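PDB 3FRM: uncharacterized conserved protein from Staphylococcus epidermidis, which is of unknown function but carries a GNAT-type acetyltransferase domain and may therefore transfer acyl groups from a coenzyme A thioester. Local coordinates for residues Gly98-Leu110 with Glu218-Lys232. Residues are numbered along the deposited sequence; the frame is centred on the assembly and turned at random.
Sequences GVLELYVIEAKAL and ERPVILVADGKDTAK
Glu101, Tyr103 and Ile105 pair antiparallel with Ala225, Leu223 and Val221, each couple closing a two-bond ring of backbone N-H to carbonyl hydrogen bonds, and the strand directions differ by 162°. Five of the six bonds are 2.8 to 2.9 Å long, as in Glu101 N to Ala225 O at 2.8 Å; Leu223 N to Tyr103 O is longer, 3.2 Å. Between these rings the non-hydrogen-bonded pairs Leu102-Val224 and Val104-Ile222 turn their side chains to the face opposite that of Glu101, Tyr103 and Ile105. There CG2 of Val104 lies 3.7 Å from CG2 of Ile222, and Leu102, its CG anti to the backbone N (chi1 176°), lays CD1 across Val224 at about a right angle, 3.9 Å from CG2. Leu100 crosses Val224 obliquely, its CG against CG1, and sets its CD1 against Asp226 CB.

In the large mixed sheet, strand 96-105 is flanked by 241-251 and by 221-225, whose other neighbour is 188-195. The contact thus ties a strand from the N-terminal half of the chain to one of the GNAT domain; both sequence families belong to the acetyltransferase clan, consistent with two related units sharing one sheet.

On the Tyr103 face, that ring has Leu223 CD1, Ala225 CB and the Lys232 chain obliquely around it, and Tyr103 CB packs on Leu223 CG. Its hydroxyl donates to Glu101 OE2, where Lys232 NZ also forms a salt bridge, though the exact position of OE2 is uncertain. Lys232, bent at chi3 (92°), crosses the extended Glu101 chain and also gives NZ to Asp226 O at 2.9 Å, from well above the carbonyl plane. Leu236 of the second subunit packs on Tyr103, and Asp233 of that subunit on Glu101. At the far end, Leu110 CD2 reaches tip to tip to Val221 CG1, while Ala107 CB rests 3.5 Å from Arg219 O.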
# COMPACT_ATOMS: atom_id res chain seq x y z
N GLY A 98 11.48 2.55 -5.78
CA GLY A 98 10.45 2.07 -4.91
C GLY A 98 10.98 1.89 -3.50
O GLY A 98 12.13 2.20 -3.23
N VAL A 99 10.14 1.39 -2.60
CA VAL A 99 10.50 1.19 -1.22
C VAL A 99 10.12 -0.22 -0.79
O VAL A 99 8.99 -0.72 -1.08
CB VAL A 99 9.79 2.23 -0.36
CG1 VAL A 99 9.98 1.97 1.15
CG2 VAL A 99 10.32 3.63 -0.70
N LEU A 100 11.06 -0.92 -0.15
CA LEU A 100 10.75 -2.19 0.50
C LEU A 100 10.46 -1.84 1.92
O LEU A 100 11.11 -0.95 2.46
CB LEU A 100 11.96 -3.10 0.50
CG LEU A 100 12.29 -4.03 -0.68
CD1 LEU A 100 11.32 -3.98 -1.91
CD2 LEU A 100 13.75 -3.82 -1.08
N GLU A 101 9.49 -2.53 2.51
CA GLU A 101 9.10 -2.33 3.91
C GLU A 101 9.22 -3.63 4.68
O GLU A 101 8.69 -4.68 4.23
CB GLU A 101 7.65 -1.91 3.99
CG GLU A 101 7.46 -0.46 3.69
CD GLU A 101 6.00 -0.09 3.39
OE1 GLU A 101 5.74 1.14 3.27
OE2 GLU A 101 5.12 -0.99 3.30
N LEU A 102 9.92 -3.58 5.81
CA LEU A 102 10.03 -4.74 6.65
C LEU A 102 8.90 -4.78 7.70
O LEU A 102 8.75 -3.84 8.50
CB LEU A 102 11.38 -4.76 7.36
CG LEU A 102 11.59 -5.91 8.36
CD1 LEU A 102 11.76 -7.27 7.63
CD2 LEU A 102 12.84 -5.62 9.25
N TYR A 103 8.09 -5.86 7.68
CA TYR A 103 7.05 -6.12 8.71
C TYR A 103 7.39 -7.27 9.63
O TYR A 103 7.94 -8.29 9.22
CB TYR A 103 5.66 -6.35 8.08
CG TYR A 103 5.17 -5.11 7.39
CD1 TYR A 103 4.56 -4.09 8.11
CD2 TYR A 103 5.44 -4.88 6.05
CE1 TYR A 103 4.15 -2.92 7.49
CE2 TYR A 103 5.02 -3.72 5.41
CZ TYR A 103 4.37 -2.76 6.14
OH TYR A 103 3.97 -1.58 5.52
N VAL A 104 7.02 -7.12 10.90
CA VAL A 104 7.37 -8.12 11.87
C VAL A 104 6.16 -8.44 12.73
O VAL A 104 5.36 -7.56 12.98
CB VAL A 104 8.55 -7.62 12.73
CG1 VAL A 104 8.05 -6.68 13.85
CG2 VAL A 104 9.25 -8.76 13.38
N ILE A 105 6.05 -9.68 13.20
CA ILE A 105 5.02 -10.04 14.16
C ILE A 105 5.47 -11.20 15.07
O ILE A 105 6.32 -11.99 14.68
CB ILE A 105 3.68 -10.35 13.46
CG1 ILE A 105 2.56 -10.26 14.51
CG2 ILE A 105 3.75 -11.71 12.78
CD1 ILE A 105 1.10 -10.47 14.03
N GLU A 106 4.93 -11.28 16.29
CA GLU A 106 5.18 -12.46 17.20
C GLU A 106 4.30 -13.60 16.78
O GLU A 106 3.16 -13.34 16.42
CB GLU A 106 4.93 -12.14 18.71
CG GLU A 106 4.91 -10.65 19.02
CD GLU A 106 5.75 -10.15 20.24
OE1 GLU A 106 6.71 -9.36 20.01
OE2 GLU A 106 5.43 -10.49 21.44
N ALA A 107 4.80 -14.85 16.81
CA ALA A 107 4.02 -16.05 16.41
C ALA A 107 2.63 -16.13 17.00
O ALA A 107 1.66 -16.32 16.28
CB ALA A 107 4.78 -17.35 16.73
N LYS A 108 2.56 -15.99 18.32
CA LYS A 108 1.30 -16.15 19.05
C LYS A 108 0.21 -15.26 18.42
O LYS A 108 -0.95 -15.65 18.33
CB LYS A 108 1.52 -15.84 20.55
CG LYS A 108 0.42 -15.06 21.23
CD LYS A 108 0.57 -15.12 22.79
CE LYS A 108 -0.78 -15.25 23.50
NZ LYS A 108 -0.50 -15.13 24.91
N ALA A 109 0.59 -14.07 17.96
CA ALA A 109 -0.38 -13.13 17.41
C ALA A 109 -1.02 -13.70 16.15
O ALA A 109 -2.18 -13.44 15.87
CB ALA A 109 0.27 -11.77 17.15
N LEU A 110 -0.28 -14.50 15.40
CA LEU A 110 -0.81 -15.18 14.21
C LEU A 110 -1.56 -16.47 14.59
O LEU A 110 -2.51 -16.87 13.89
CB LEU A 110 0.35 -15.53 13.27
CG LEU A 110 0.78 -14.70 12.04
CD1 LEU A 110 0.25 -13.28 11.91
CD2 LEU A 110 2.29 -14.71 11.91
N GLU A 218 7.91 -20.10 19.03
CA GLU A 218 8.03 -18.73 19.49
C GLU A 218 8.96 -17.87 18.62
O GLU A 218 9.30 -16.72 18.99
CB GLU A 218 8.38 -18.70 20.98
CG GLU A 218 7.24 -19.31 21.90
CD GLU A 218 6.84 -18.39 23.09
OE1 GLU A 218 6.97 -17.13 22.96
OE2 GLU A 218 6.40 -18.92 24.15
N ARG A 219 9.38 -18.41 17.48
CA ARG A 219 10.09 -17.61 16.48
C ARG A 219 9.19 -16.49 15.95
O ARG A 219 8.04 -16.73 15.61
CB ARG A 219 10.59 -18.44 15.29
CG ARG A 219 11.75 -19.36 15.60
CD ARG A 219 12.05 -20.36 14.48
NE ARG A 219 11.00 -21.34 14.20
CZ ARG A 219 11.09 -22.32 13.28
NH1 ARG A 219 12.18 -22.47 12.54
NH2 ARG A 219 10.07 -23.14 13.06
N PRO A 220 9.70 -15.25 15.92
CA PRO A 220 9.01 -14.19 15.21
C PRO A 220 8.78 -14.53 13.74
O PRO A 220 9.59 -15.24 13.08
CB PRO A 220 10.03 -13.02 15.23
CG PRO A 220 11.00 -13.35 16.35
CD PRO A 220 10.72 -14.73 16.86
N VAL A 221 7.70 -13.99 13.19
CA VAL A 221 7.54 -14.14 11.77
C VAL A 221 7.59 -12.83 11.02
O VAL A 221 7.03 -11.82 11.50
CB VAL A 221 6.46 -15.19 11.35
CG1 VAL A 221 5.55 -15.57 12.47
CG2 VAL A 221 5.74 -14.82 9.99
N ILE A 222 8.31 -12.85 9.90
CA ILE A 222 8.71 -11.65 9.25
C ILE A 222 8.62 -11.79 7.74
O ILE A 222 8.60 -12.91 7.17
CB ILE A 222 10.18 -11.31 9.60
CG1 ILE A 222 11.15 -12.15 8.75
CG2 ILE A 222 10.42 -11.41 11.13
CD1 ILE A 222 12.61 -11.94 9.03
N LEU A 223 8.51 -10.62 7.11
CA LEU A 223 8.31 -10.51 5.69
C LEU A 223 8.73 -9.13 5.25
O LEU A 223 8.79 -8.18 6.08
CB LEU A 223 6.86 -10.72 5.34
CG LEU A 223 5.86 -9.65 5.76
CD1 LEU A 223 5.62 -8.75 4.56
CD2 LEU A 223 4.55 -10.31 6.21
N VAL A 224 8.98 -9.03 3.94
CA VAL A 224 9.24 -7.78 3.32
C VAL A 224 8.23 -7.57 2.23
O VAL A 224 7.99 -8.45 1.47
CB VAL A 224 10.65 -7.78 2.70
CG1 VAL A 224 10.70 -6.92 1.46
CG2 VAL A 224 11.70 -7.32 3.73
N ALA A 225 7.67 -6.38 2.11
CA ALA A 225 6.71 -6.07 1.03
C ALA A 225 7.06 -4.80 0.33
O ALA A 225 7.52 -3.83 0.98
CB ALA A 225 5.30 -5.94 1.59
N ASP A 226 6.82 -4.75 -0.98
CA ASP A 226 7.00 -3.49 -1.67
C ASP A 226 5.70 -2.73 -1.95
O ASP A 226 4.65 -3.05 -1.35
CB ASP A 226 7.87 -3.63 -2.91
CG ASP A 226 7.29 -4.57 -3.93
OD1 ASP A 226 6.04 -4.52 -4.09
OD2 ASP A 226 8.06 -5.35 -4.56
N GLY A 227 5.79 -1.70 -2.82
CA GLY A 227 4.66 -0.82 -3.18
C GLY A 227 3.58 -1.53 -3.99
O GLY A 227 2.39 -1.26 -3.84
N LYS A 228 3.98 -2.46 -4.86
CA LYS A 228 2.98 -3.25 -5.61
C LYS A 228 2.67 -4.56 -4.89
O LYS A 228 2.81 -5.67 -5.44
CB LYS A 228 3.41 -3.52 -7.05
CG LYS A 228 2.95 -2.46 -8.09
CD LYS A 228 2.30 -3.10 -9.39
CE LYS A 228 2.42 -4.66 -9.52
NZ LYS A 228 1.81 -5.22 -10.80
N ASP A 229 2.26 -4.43 -3.63
CA ASP A 229 1.90 -5.60 -2.85
C ASP A 229 0.54 -5.32 -2.20
O ASP A 229 0.37 -4.44 -1.33
CB ASP A 229 3.00 -5.94 -1.83
CG ASP A 229 2.85 -7.34 -1.21
OD1 ASP A 229 1.71 -7.89 -1.08
OD2 ASP A 229 3.91 -7.89 -0.81
N THR A 230 -0.42 -6.09 -2.66
CA THR A 230 -1.80 -5.86 -2.35
C THR A 230 -2.16 -6.59 -1.06
O THR A 230 -3.21 -6.33 -0.49
CB THR A 230 -2.67 -6.31 -3.52
OG1 THR A 230 -1.99 -7.38 -4.20
CG2 THR A 230 -2.85 -5.16 -4.51
N ALA A 231 -1.29 -7.49 -0.61
CA ALA A 231 -1.54 -8.18 0.64
C ALA A 231 -1.32 -7.28 1.89
O ALA A 231 -1.78 -7.61 2.98
CB ALA A 231 -0.70 -9.44 0.72
N LYS A 232 -0.62 -6.15 1.71
CA LYS A 232 -0.17 -5.30 2.82
C LYS A 232 -1.24 -4.86 3.79
O LYS A 232 -1.03 -4.79 5.01
CB LYS A 232 0.51 -4.08 2.25
CG LYS A 232 2.01 -4.11 2.47
CD LYS A 232 2.77 -3.31 1.38
CE LYS A 232 3.01 -1.88 1.78
NZ LYS A 232 4.02 -1.34 0.87